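Local coordinates for charybdin (Charybdis maritima, PDB 2B7U), which belongs to the ribosome-inactivating proteins, here a single plant chain in which a six-stranded mixed sheet is combined with a set of helices, at residues A[54-59]-A[73-78]; A[43-48]-A[243-248]. All blocks are in the same frame, centred on the assembly; numbering follows the deposited sequence.

Charybdin illustrates how a local pairing and a distant closure can share one neighbourhood of a fold. Along the chain the segments come in the order 43-48, 54-59, 73-78 and 243-248, so contact 1, a hairpin pairing within the six-stranded mixed sheet, lies inside the long span that contact 2 closes. Contact 2 joins strand 43-45 of a small two-stranded sheet to the loop following helix 233-237. The centres are about 12 Å apart, yet the contacts touch: Leu46 packs on Arg75 and Asp76, Leu48 on Asp76, and Glu244 on Asp77. The turn leaving the hairpin thus packs against both segments of contact 2, and the C-terminal region lies close to the large sheet.

Contact 1: residues A[54-59]-A[73-78]; sequences DPRGFD and IHRDDL
Gly57 and Phe58 pair with His74 and Ile73 at the open end of the antiparallel beta hairpin formed by strands 56-64 and 67-74, the second and third strands of the six-stranded mixed sheet. Phe58 and Ile73 form a hydrogen-bonded pair, with Phe58 N to Ile73 O and Ile73 N to Phe58 O both at 2.9 Å. Gly57 and His74 make the adjoining non-hydrogen-bonded pair. Beyond it the chain turns off after His74, and Arg75 N still reaches Arg56 O at 2.9 Å, almost straight at the hydrogen (177°) but tilted from the carbonyl plane.

On the Phe58 side of the sheet, CG of Phe58 sits between the backbone N and the carbonyl carbon (chi1 67°), and the ring lies across Ile73. Ile73 CB stands over one face in a CH-pi contact, 4.0 Å from the ring centroid, while CG2 of Ile73 comes to 3.5 Å from CE2 of Phe58. In the conformer given, Leu78 CD2 also comes near CE2, and Leu31 and Leu35 of helix 21-35 continue this packing.

Around the Arg56 carbonyl the contact turns polar. Water 1 sits within bonding distance of Arg56 O, Asp76 OD1 and, in the plane of the imidazole, His74 ND1, with more acceptors in reach than it has protons; His74 NE2 is engaged by Arg81.

CB of Arg56 and CB of Arg75 are 4.1 Å apart, and the two side chains cross at a slant, with guanidinium planes 63° apart. Arg56 NH2 lies over a face of the Arg75 guanidinium, a proximity of like charges that probably carries an electrostatic cost. Arg56 NH1 bonds Tyr49 OH, Arg75 NH1 makes a weak bond to Leu35 O, and the buried Arg56 NE has no partner. The two donors Arg56 NH2 and Arg75 NH2 are 2.9 Å apart, without a hydrogen bond.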
loop_
_atom_site.group_PDB
_atom_site.type_symbol
_atom_site.label_atom_id
_atom_site.label_comp_id
_atom_site.label_asym_id
_atom_site.label_seq_id
_atom_site.Cartn_x
_atom_site.Cartn_y
_atom_site.Cartn_z
ATOM N N ASP A 54 3.356 -5.174 -18.864
ATOM C CA ASP A 54 4.242 -4.110 -18.418
ATOM C C ASP A 54 4.019 -3.856 -16.938
ATOM O O ASP A 54 3.546 -2.780 -16.556
ATOM C CB ASP A 54 4.007 -2.824 -19.227
ATOM C CG ASP A 54 4.823 -1.640 -18.705
ATOM O OD1 ASP A 54 4.289 -0.501 -18.701
ATOM O OD2 ASP A 54 5.986 -1.852 -18.278
ATOM N N PRO A 55 4.332 -4.858 -16.099
ATOM C CA PRO A 55 4.265 -4.612 -14.663
ATOM C C PRO A 55 5.356 -3.621 -14.242
ATOM O O PRO A 55 6.540 -3.848 -14.517
ATOM C CB PRO A 55 4.461 -5.998 -14.046
ATOM C CG PRO A 55 5.102 -6.818 -15.091
ATOM C CD PRO A 55 4.728 -6.240 -16.416
ATOM N N ARG A 56 4.917 -2.507 -13.669
ATOM C CA ARG A 56 5.786 -1.423 -13.223
ATOM C C ARG A 56 5.842 -1.537 -11.716
ATOM O O ARG A 56 4.807 -1.734 -11.098
ATOM C CB ARG A 56 5.182 -0.050 -13.550
ATOM C CG ARG A 56 5.036 0.302 -15.036
ATOM C CD ARG A 56 4.429 1.707 -15.260
ATOM N NE ARG A 56 5.317 2.800 -14.860
ATOM C CZ ARG A 56 5.106 4.084 -15.136
ATOM N NH1 ARG A 56 4.039 4.476 -15.820
ATOM N NH2 ARG A 56 5.980 4.993 -14.729
ATOM N N GLY A 57 7.027 -1.369 -11.134
ATOM C CA GLY A 57 7.167 -1.374 -9.683
ATOM C C GLY A 57 8.074 -0.276 -9.183
ATOM O O GLY A 57 8.601 0.519 -9.959
ATOM N N PHE A 58 8.237 -0.214 -7.871
ATOM C CA PHE A 58 9.229 0.642 -7.240
ATOM C C PHE A 58 9.768 -0.098 -6.018
ATOM O O PHE A 58 9.157 -1.051 -5.545
ATOM C CB PHE A 58 8.650 1.998 -6.839
ATOM C CG PHE A 58 7.625 1.941 -5.741
ATOM C CD1 PHE A 58 7.972 2.258 -4.438
ATOM C CD2 PHE A 58 6.305 1.608 -6.020
ATOM C CE1 PHE A 58 7.007 2.255 -3.420
ATOM C CE2 PHE A 58 5.345 1.587 -5.019
ATOM C CZ PHE A 58 5.695 1.904 -3.719
ATOM N N ASP A 59 10.924 0.337 -5.537
ATOM C CA ASP A 59 11.524 -0.258 -4.350
ATOM C C ASP A 59 11.494 0.682 -3.150
ATOM O O ASP A 59 11.693 1.898 -3.287
ATOM C CB ASP A 59 12.965 -0.622 -4.648
ATOM C CG ASP A 59 13.121 -1.971 -5.300
ATOM O OD1 ASP A 59 12.119 -2.701 -5.509
ATOM O OD2 ASP A 59 14.296 -2.329 -5.578
ATOM N N ILE A 73 7.292 -3.189 -4.745
ATOM C CA ILE A 73 5.848 -2.934 -4.732
ATOM C C ILE A 73 5.374 -2.555 -6.134
ATOM O O ILE A 73 6.041 -1.798 -6.825
ATOM C CB ILE A 73 5.564 -1.782 -3.742
ATOM C CG1 ILE A 73 6.044 -2.179 -2.336
ATOM C CG2 ILE A 73 4.083 -1.437 -3.702
ATOM C CD1 ILE A 73 6.021 -1.081 -1.296
ATOM N N HIS A 74 4.187 -3.022 -6.513
ATOM C CA HIS A 74 3.572 -2.616 -7.779
ATOM C C HIS A 74 3.197 -1.128 -7.791
ATOM O O HIS A 74 2.570 -0.630 -6.852
ATOM C CB HIS A 74 2.310 -3.421 -8.041
ATOM C CG HIS A 74 2.561 -4.848 -8.344
ATOM N ND1 HIS A 74 2.786 -5.302 -9.623
ATOM C CD2 HIS A 74 2.613 -5.933 -7.538
ATOM C CE1 HIS A 74 2.971 -6.613 -9.589
ATOM N NE2 HIS A 74 2.855 -7.023 -8.334
ATOM N N ARG A 75 3.567 -0.437 -8.873
ATOM C CA ARG A 75 3.371 1.001 -8.953
ATOM C C ARG A 75 1.950 1.348 -9.333
ATOM O O ARG A 75 1.508 2.468 -9.072
ATOM C CB ARG A 75 4.357 1.646 -9.925
ATOM C CG ARG A 75 4.331 3.132 -9.798
ATOM C CD ARG A 75 5.267 3.852 -10.730
ATOM N NE ARG A 75 4.924 5.271 -10.791
ATOM C CZ ARG A 75 5.639 6.167 -11.456
ATOM N NH1 ARG A 75 5.253 7.441 -11.476
ATOM N NH2 ARG A 75 6.755 5.796 -12.079
ATOM N N ASP A 76 1.238 0.407 -9.936
ATOM C CA ASP A 76 -0.123 0.680 -10.384
ATOM C C ASP A 76 -1.186 0.372 -9.336
ATOM O O ASP A 76 -2.214 1.019 -9.295
ATOM C CB ASP A 76 -0.416 -0.006 -11.733
ATOM C CG ASP A 76 -0.171 -1.499 -11.710
ATOM O OD1 ASP A 76 0.427 -2.024 -10.736
ATOM O OD2 ASP A 76 -0.541 -2.140 -12.710
ATOM N N ASP A 77 -0.966 -0.610 -8.476
ATOM C CA ASP A 77 -1.954 -0.914 -7.444
ATOM C C ASP A 77 -1.433 -0.913 -6.010
ATOM O O ASP A 77 -2.206 -1.171 -5.097
ATOM C CB ASP A 77 -2.702 -2.210 -7.789
ATOM C CG ASP A 77 -1.834 -3.426 -7.739
ATOM O OD1 ASP A 77 -2.326 -4.541 -8.062
ATOM O OD2 ASP A 77 -0.652 -3.308 -7.374
ATOM N N LEU A 78 -0.160 -0.572 -5.818
ATOM C CA LEU A 78 0.487 -0.490 -4.518
ATOM C C LEU A 78 0.484 -1.800 -3.723
ATOM O O LEU A 78 0.620 -1.806 -2.502
ATOM C CB LEU A 78 -0.096 0.671 -3.691
ATOM C CG LEU A 78 0.099 2.037 -4.333
ATOM C CD1 LEU A 78 -0.413 3.157 -3.400
ATOM C CD2 LEU A 78 1.519 2.294 -4.745
HETATM O O HOH W 1 2.675 -3.527 -11.758
#

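Contact 2: residues A[43-48]-A[243-248]; sequences VPVLPL and VEQHPD
Residues 43-48 and 243-247 run in nearly the same direction, their end-to-end lines 26° apart, and Val243 is bridged to Val45. Val243 grips the peptides flanking Val45: its N donates to Pro44 O at 2.9 Å, and its O accepts from Leu46 N at 3.0 Å in a nearly straight bond (176°). Farther along, direct backbone bonding gives way to water 2, which donates to Pro47 O and accepts from Gln245 N.

The side chain of Gln245 takes over where the bridge stops. With CG anti to the backbone N (chi1 -171°) and the chain extended beyond it, NE2 reaches Leu46 O at 2.8 Å, in the plane of that carbonyl. The other end of the amide is held too, since OE1 bonds Arg250 NH1, and together these bonds should fix the amide's rotation. Nearer the backbone, Gln245 CB packs against CG1 of Val45 at 3.9 Å, the two side chains crossing at about a right angle.

Apolar contacts extend the seam in both directions. At one end, in the conformer given, CG2 of Val43 meets CG2 of Val243 at 3.8 Å, and Leu237 of helix 233-237 touches both valines. At the other, Leu48 CD1 comes to 4.2 Å from Pro247 CD, though the Leu48 side chain is doubtfully placed. Leu46 CD1 lies near Glu244 CA, with Trp202 of helix 202-214 beside both residues.

Val45 is also bonded through its backbone to Thr37 and Trp38, placing strand 43-45 between the antiparallel partner 38-40 and the C-terminal loop. The pattern at Val243 is that of a single parallel beta bridge, here joining a two-stranded sheet to a loop nearly two hundred residues later.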
loop_
_atom_site.group_PDB
_atom_site.type_symbol
_atom_site.label_atom_id
_atom_site.label_comp_id
_atom_site.label_asym_id
_atom_site.label_seq_id
_atom_site.Cartn_x
_atom_site.Cartn_y
_atom_site.Cartn_z
ATOM N N VAL A 43 -5.087 15.465 -6.169
ATOM C CA VAL A 43 -4.760 14.127 -5.689
ATOM C C VAL A 43 -4.133 13.291 -6.818
ATOM O O VAL A 43 -4.692 13.201 -7.927
ATOM C CB VAL A 43 -5.964 13.439 -5.010
ATOM C CG1 VAL A 43 -7.182 13.578 -5.801
ATOM C CG2 VAL A 43 -5.652 11.962 -4.652
ATOM N N PRO A 44 -2.992 12.671 -6.535
ATOM C CA PRO A 44 -2.321 11.927 -7.574
ATOM C C PRO A 44 -3.117 10.686 -8.010
ATOM O O PRO A 44 -3.772 10.052 -7.174
ATOM C CB PRO A 44 -0.993 11.521 -6.918
ATOM C CG PRO A 44 -1.201 11.681 -5.469
ATOM C CD PRO A 44 -2.247 12.700 -5.271
ATOM N N VAL A 45 -3.002 10.370 -9.293
ATOM C CA VAL A 45 -3.592 9.194 -9.927
ATOM C C VAL A 45 -2.445 8.287 -10.422
ATOM O O VAL A 45 -1.516 8.737 -11.073
ATOM C CB VAL A 45 -4.522 9.589 -11.065
ATOM C CG1 VAL A 45 -5.201 8.368 -11.666
ATOM C CG2 VAL A 45 -5.573 10.606 -10.564
ATOM N N LEU A 46 -2.547 7.009 -10.109
ATOM C CA LEU A 46 -1.522 6.019 -10.463
ATOM C C LEU A 46 -1.592 5.693 -11.950
ATOM O O LEU A 46 -2.636 5.875 -12.608
ATOM C CB LEU A 46 -1.730 4.754 -9.656
ATOM C CG LEU A 46 -1.484 4.940 -8.160
ATOM C CD1 LEU A 46 -1.995 3.761 -7.366
ATOM C CD2 LEU A 46 -0.037 5.175 -7.843
ATOM N N PRO A 47 -0.481 5.172 -12.488
ATOM C CA PRO A 47 -0.513 4.736 -13.876
ATOM C C PRO A 47 -1.525 3.638 -14.126
ATOM O O PRO A 47 -1.839 2.904 -13.221
ATOM C CB PRO A 47 0.890 4.194 -14.134
ATOM C CG PRO A 47 1.618 4.228 -12.879
ATOM C CD PRO A 47 0.810 4.935 -11.831
ATOM N N LEU A 48 -2.054 3.614 -15.344
ATOM C CA LEU A 48 -2.757 2.482 -15.965
ATOM C C LEU A 48 -3.374 2.818 -17.332
ATOM O O LEU A 48 -4.593 2.711 -17.590
ATOM C CB LEU A 48 -3.683 1.689 -15.055
ATOM C CG LEU A 48 -3.042 0.549 -14.282
ATOM C CD1 LEU A 48 -3.868 -0.694 -14.185
ATOM C CD2 LEU A 48 -1.644 0.211 -14.868
ATOM N N VAL A 243 -5.046 7.643 -6.051
ATOM C CA VAL A 243 -6.180 6.989 -6.703
ATOM C C VAL A 243 -5.741 5.908 -7.687
ATOM O O VAL A 243 -4.911 6.183 -8.543
ATOM C CB VAL A 243 -7.031 8.045 -7.451
ATOM C CG1 VAL A 243 -8.231 7.399 -8.057
ATOM C CG2 VAL A 243 -7.410 9.202 -6.507
ATOM N N GLU A 244 -6.297 4.695 -7.592
ATOM C CA GLU A 244 -6.013 3.654 -8.572
ATOM C C GLU A 244 -6.686 3.972 -9.901
ATOM O O GLU A 244 -7.744 4.574 -9.902
ATOM C CB GLU A 244 -6.550 2.311 -8.060
ATOM C CG GLU A 244 -5.924 1.162 -8.749
ATOM C CD GLU A 244 -6.514 -0.158 -8.382
ATOM O OE1 GLU A 244 -7.737 -0.295 -8.424
ATOM O OE2 GLU A 244 -5.724 -1.102 -8.102
ATOM N N GLN A 245 -6.101 3.549 -11.024
ATOM C CA GLN A 245 -6.659 3.854 -12.359
ATOM C C GLN A 245 -6.933 2.575 -13.140
ATOM O O GLN A 245 -6.088 2.104 -13.881
ATOM C CB GLN A 245 -5.704 4.758 -13.149
ATOM C CG GLN A 245 -6.341 5.257 -14.431
ATOM C CD GLN A 245 -5.473 6.179 -15.256
ATOM O OE1 GLN A 245 -5.998 6.804 -16.184
ATOM N NE2 GLN A 245 -4.164 6.292 -14.933
ATOM N N HIS A 246 -8.131 2.026 -12.972
ATOM C CA HIS A 246 -8.554 0.851 -13.714
ATOM C C HIS A 246 -8.857 1.221 -15.191
ATOM O O HIS A 246 -9.418 2.275 -15.467
ATOM C CB HIS A 246 -9.791 0.252 -13.040
ATOM C CG HIS A 246 -10.187 -1.081 -13.587
ATOM N ND1 HIS A 246 -9.952 -2.265 -12.920
ATOM C CD2 HIS A 246 -10.778 -1.417 -14.752
ATOM C CE1 HIS A 246 -10.385 -3.272 -13.656
ATOM N NE2 HIS A 246 -10.899 -2.785 -14.768
ATOM N N PRO A 247 -8.444 0.383 -16.158
ATOM C CA PRO A 247 -8.730 0.656 -17.581
ATOM C C PRO A 247 -10.190 0.930 -17.941
ATOM O O PRO A 247 -10.457 1.661 -18.888
ATOM C CB PRO A 247 -8.264 -0.618 -18.289
ATOM C CG PRO A 247 -7.219 -1.146 -17.417
ATOM C CD PRO A 247 -7.622 -0.833 -16.004
ATOM N N ASP A 248 -11.128 0.317 -17.233
ATOM C CA ASP A 248 -12.554 0.602 -17.451
ATOM C C ASP A 248 -12.901 2.083 -17.284
ATOM O O ASP A 248 -13.889 2.545 -17.841
ATOM C CB ASP A 248 -13.447 -0.208 -16.519
ATOM C CG ASP A 248 -13.465 -1.714 -16.838
ATOM O OD1 ASP A 248 -14.117 -2.443 -16.048
ATOM O OD2 ASP A 248 -12.864 -2.166 -17.841
HETATM O O HOH W 2 -3.721 2.197 -11.285
#